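Local coordinates for protein putative oxidoreductase yhhX (Escherichia coli K-12, PDB 3F4L) that probably acts as an NADP-dependent oxidoreductase of the Gfo/Idh/MocA family, with scyllo-inositol dehydrogenase activity its likely assignment, at residues I146-R157 against L219-K230. Numbering follows the deposited sequence.
Sequences IVEVESHFDYYR and LKAIVKTSHLVK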
# COMPACT_ATOMS: atom_id res chain seq x y z
N ILE A 146 17.35 -1.91 0.18
CA ILE A 146 15.98 -1.44 0.02
C ILE A 146 15.00 -2.58 -0.20
O ILE A 146 15.24 -3.45 -1.03
CB ILE A 146 15.88 -0.46 -1.17
CG1 ILE A 146 16.92 0.65 -1.00
CG2 ILE A 146 14.46 0.09 -1.28
CD1 ILE A 146 16.81 1.38 0.33
N VAL A 147 13.90 -2.59 0.55
CA VAL A 147 12.91 -3.64 0.38
C VAL A 147 11.56 -3.13 -0.07
O VAL A 147 10.77 -3.88 -0.63
CB VAL A 147 12.76 -4.47 1.68
CG1 VAL A 147 14.05 -5.21 1.96
CG2 VAL A 147 12.39 -3.56 2.85
N GLU A 148 11.28 -1.84 0.15
CA GLU A 148 10.00 -1.31 -0.29
C GLU A 148 10.02 0.18 -0.59
O GLU A 148 10.64 0.97 0.11
CB GLU A 148 8.90 -1.62 0.73
CG GLU A 148 7.49 -1.37 0.18
CD GLU A 148 6.44 -2.33 0.73
OE1 GLU A 148 6.71 -3.55 0.74
OE2 GLU A 148 5.35 -1.88 1.12
N VAL A 149 9.34 0.54 -1.68
CA VAL A 149 9.22 1.92 -2.12
C VAL A 149 7.74 2.10 -2.41
O VAL A 149 7.08 1.22 -2.97
CB VAL A 149 10.06 2.17 -3.41
CG1 VAL A 149 9.81 3.59 -3.95
CG2 VAL A 149 11.54 2.01 -3.11
N GLU A 150 7.19 3.24 -1.98
CA GLU A 150 5.78 3.51 -2.21
C GLU A 150 5.65 4.94 -2.71
O GLU A 150 6.14 5.87 -2.08
CB GLU A 150 5.00 3.32 -0.91
CG GLU A 150 3.49 3.20 -1.07
CD GLU A 150 2.79 2.84 0.24
OE1 GLU A 150 3.24 1.89 0.93
OE2 GLU A 150 1.79 3.50 0.59
N SER A 151 5.01 5.10 -3.87
CA SER A 151 4.80 6.41 -4.48
C SER A 151 3.31 6.71 -4.62
O SER A 151 2.54 5.87 -5.11
CB SER A 151 5.47 6.44 -5.85
OG SER A 151 5.15 7.63 -6.54
N HIS A 152 2.91 7.90 -4.20
CA HIS A 152 1.51 8.32 -4.29
C HIS A 152 1.38 9.60 -5.11
O HIS A 152 2.20 10.50 -5.03
CB HIS A 152 0.92 8.58 -2.90
CG HIS A 152 0.50 7.35 -2.16
ND1 HIS A 152 1.37 6.58 -1.42
CD2 HIS A 152 -0.72 6.77 -2.03
CE1 HIS A 152 0.71 5.58 -0.86
NE2 HIS A 152 -0.56 5.67 -1.22
N PHE A 153 0.33 9.65 -5.92
CA PHE A 153 0.04 10.84 -6.72
C PHE A 153 -1.48 10.85 -6.66
O PHE A 153 -2.14 10.29 -7.52
CB PHE A 153 0.54 10.68 -8.16
CG PHE A 153 0.70 11.99 -8.88
CD1 PHE A 153 -0.41 12.73 -9.25
CD2 PHE A 153 1.97 12.49 -9.15
CE1 PHE A 153 -0.26 13.97 -9.88
CE2 PHE A 153 2.14 13.73 -9.78
CZ PHE A 153 1.01 14.47 -10.14
N ASP A 154 -2.02 11.47 -5.62
CA ASP A 154 -3.46 11.48 -5.41
C ASP A 154 -4.12 12.86 -5.43
O ASP A 154 -3.45 13.89 -5.43
CB ASP A 154 -3.80 10.82 -4.08
CG ASP A 154 -3.13 9.47 -3.91
OD1 ASP A 154 -3.26 8.62 -4.81
OD2 ASP A 154 -2.50 9.25 -2.85
N TYR A 155 -5.45 12.85 -5.41
CA TYR A 155 -6.28 14.06 -5.39
C TYR A 155 -7.56 13.76 -4.63
O TYR A 155 -7.85 12.61 -4.32
CB TYR A 155 -6.76 14.46 -6.79
CG TYR A 155 -5.71 14.75 -7.82
CD1 TYR A 155 -5.04 15.97 -7.84
CD2 TYR A 155 -5.41 13.81 -8.81
CE1 TYR A 155 -4.10 16.26 -8.82
CE2 TYR A 155 -4.47 14.09 -9.80
CZ TYR A 155 -3.82 15.32 -9.80
OH TYR A 155 -2.89 15.60 -10.77
N TYR A 156 -8.31 14.81 -4.35
CA TYR A 156 -9.64 14.64 -3.77
C TYR A 156 -10.52 15.47 -4.70
O TYR A 156 -10.71 16.67 -4.48
CB TYR A 156 -9.79 15.16 -2.33
CG TYR A 156 -11.20 14.85 -1.85
CD1 TYR A 156 -11.60 13.53 -1.59
CD2 TYR A 156 -12.17 15.85 -1.78
CE1 TYR A 156 -12.93 13.22 -1.29
CE2 TYR A 156 -13.50 15.56 -1.47
CZ TYR A 156 -13.87 14.24 -1.23
OH TYR A 156 -15.18 13.94 -0.92
N ARG A 157 -10.99 14.82 -5.76
CA ARG A 157 -11.86 15.41 -6.77
C ARG A 157 -12.97 14.39 -6.98
O ARG A 157 -12.95 13.62 -7.94
CB ARG A 157 -11.09 15.62 -8.08
CG ARG A 157 -10.00 16.67 -8.02
CD ARG A 157 -9.15 16.71 -9.30
NE ARG A 157 -8.16 17.79 -9.23
CZ ARG A 157 -7.12 17.91 -10.05
NH1 ARG A 157 -6.92 17.02 -11.01
NH2 ARG A 157 -6.27 18.92 -9.89
N LEU A 219 12.58 -6.95 -3.72
CA LEU A 219 12.16 -5.56 -3.59
C LEU A 219 10.82 -5.32 -4.27
O LEU A 219 10.59 -5.80 -5.38
CB LEU A 219 13.18 -4.63 -4.22
CG LEU A 219 12.64 -3.22 -4.50
CD1 LEU A 219 12.47 -2.47 -3.19
CD2 LEU A 219 13.59 -2.49 -5.43
N LYS A 220 9.95 -4.55 -3.62
CA LYS A 220 8.65 -4.21 -4.18
C LYS A 220 8.46 -2.70 -4.20
O LYS A 220 8.60 -2.03 -3.17
CB LYS A 220 7.49 -4.87 -3.41
CG LYS A 220 6.12 -4.63 -4.06
CD LYS A 220 4.95 -5.30 -3.34
CE LYS A 220 4.55 -4.59 -2.07
NZ LYS A 220 3.41 -5.28 -1.39
N ALA A 221 8.16 -2.17 -5.38
CA ALA A 221 7.93 -0.74 -5.57
C ALA A 221 6.46 -0.56 -5.93
O ALA A 221 5.96 -1.13 -6.91
CB ALA A 221 8.80 -0.20 -6.69
N ILE A 222 5.77 0.24 -5.13
CA ILE A 222 4.35 0.51 -5.32
C ILE A 222 4.08 1.91 -5.87
O ILE A 222 4.60 2.90 -5.37
CB ILE A 222 3.62 0.34 -3.98
CG1 ILE A 222 3.68 -1.13 -3.55
CG2 ILE A 222 2.18 0.82 -4.09
CD1 ILE A 222 3.10 -1.40 -2.16
N VAL A 223 3.27 1.97 -6.93
CA VAL A 223 2.91 3.25 -7.52
C VAL A 223 1.39 3.29 -7.54
O VAL A 223 0.75 2.38 -8.07
CB VAL A 223 3.40 3.38 -8.97
CG1 VAL A 223 2.84 4.62 -9.58
CG2 VAL A 223 4.93 3.40 -9.01
N LYS A 224 0.80 4.33 -6.96
CA LYS A 224 -0.64 4.39 -6.94
C LYS A 224 -1.22 5.79 -6.90
O LYS A 224 -0.58 6.73 -6.43
CB LYS A 224 -1.18 3.57 -5.76
CG LYS A 224 -0.63 3.99 -4.41
CD LYS A 224 -0.97 2.97 -3.32
CE LYS A 224 -2.46 2.93 -3.04
NZ LYS A 224 -2.78 1.92 -1.99
N THR A 225 -2.43 5.91 -7.44
CA THR A 225 -3.13 7.18 -7.45
C THR A 225 -4.62 6.93 -7.32
O THR A 225 -5.14 5.88 -7.71
CB THR A 225 -2.92 8.01 -8.75
OG1 THR A 225 -3.92 7.67 -9.71
CG2 THR A 225 -1.55 7.77 -9.33
N SER A 226 -5.31 7.91 -6.77
CA SER A 226 -6.75 7.83 -6.59
C SER A 226 -7.23 9.26 -6.57
O SER A 226 -6.48 10.16 -6.18
CB SER A 226 -7.08 7.15 -5.26
OG SER A 226 -8.47 7.24 -4.98
N HIS A 227 -8.46 9.49 -7.01
CA HIS A 227 -9.02 10.84 -6.98
C HIS A 227 -9.93 10.95 -5.76
O HIS A 227 -10.73 11.88 -5.66
CB HIS A 227 -9.84 11.12 -8.25
CG HIS A 227 -9.01 11.29 -9.49
ND1 HIS A 227 -8.31 10.25 -10.06
CD2 HIS A 227 -8.77 12.38 -10.25
CE1 HIS A 227 -7.66 10.69 -11.12
NE2 HIS A 227 -7.92 11.98 -11.26
N LEU A 228 -9.80 10.00 -4.83
CA LEU A 228 -10.63 10.02 -3.63
C LEU A 228 -9.80 9.87 -2.35
O LEU A 228 -9.98 8.92 -1.59
CB LEU A 228 -11.67 8.90 -3.72
CG LEU A 228 -12.68 9.04 -4.86
CD1 LEU A 228 -13.52 7.78 -4.96
CD2 LEU A 228 -13.57 10.28 -4.61
N VAL A 229 -8.91 10.83 -2.12
CA VAL A 229 -8.04 10.82 -0.95
C VAL A 229 -8.14 12.18 -0.27
O VAL A 229 -7.47 13.13 -0.66
CB VAL A 229 -6.57 10.52 -1.37
CG1 VAL A 229 -5.63 10.65 -0.17
CG2 VAL A 229 -6.49 9.13 -1.96
N LYS A 230 -8.99 12.26 0.75
CA LYS A 230 -9.18 13.51 1.48
C LYS A 230 -7.97 13.84 2.33
O LYS A 230 -7.58 15.00 2.44
CB LYS A 230 -10.44 13.41 2.33
CG LYS A 230 -10.89 14.75 2.91
CD LYS A 230 -11.21 15.76 1.80
CE LYS A 230 -11.80 17.04 2.38
NZ LYS A 230 -12.19 18.04 1.35
O HOH W 1 -1.14 2.21 0.19
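V149 and A221 meet side by side on the helix-covered face of the sheet, V149 CB lying 4.2 Å from A221 CB, while helix 171-187 packs against A221 and V223 through I183. At the start of the strands L219 reaches I146, its CD1 sitting 3.8 Å from I146 CG2. The backbones run parallel, 7° apart, and their ladder is regular: I222 N donates to V149 O and I222 O accepts from S151 N, both at 2.7 Å, so I222 is gripped from two residues of the partner strand. On the opposite face E148, E150 and H152 line up with K220, I222 and K224. K224 CG, placed between its backbone N and carbonyl carbon (chi1 56°), lies over one face of the H152 ring, 3.9 Å from its centroid, a CH-pi contact. Past F153 the pairing continues less regularly, with Y155 N bonded to S226 O and V229 N to Y155 O. There K230 CD stands 3.8 Å from the Y156 ring centroid and 15° off the ring normal, a CH-pi contact, while Y156 OH bonds to K241 O of the second subunit. A serine at Y156 would probably leave the K230 methylenes without their aromatic platform and K241 O of the second subunit without this donor. At the polar edge, a water accepts from K224 NZ at 2.7 Å and donates to E150 OE2; K224 NZ also forms salt bridges with E211 and with E148 of the second subunit, whose own K224 pairs with E148 here. These reciprocal salt bridges place the face carrying E148, E150 and K224 at the interface with the second subunit. One face under helix 171-187 and the other against a second subunit fits the open, mixed sheet of the C-terminal alpha/beta domain in Gfo/Idh/MocA oxidoreductases.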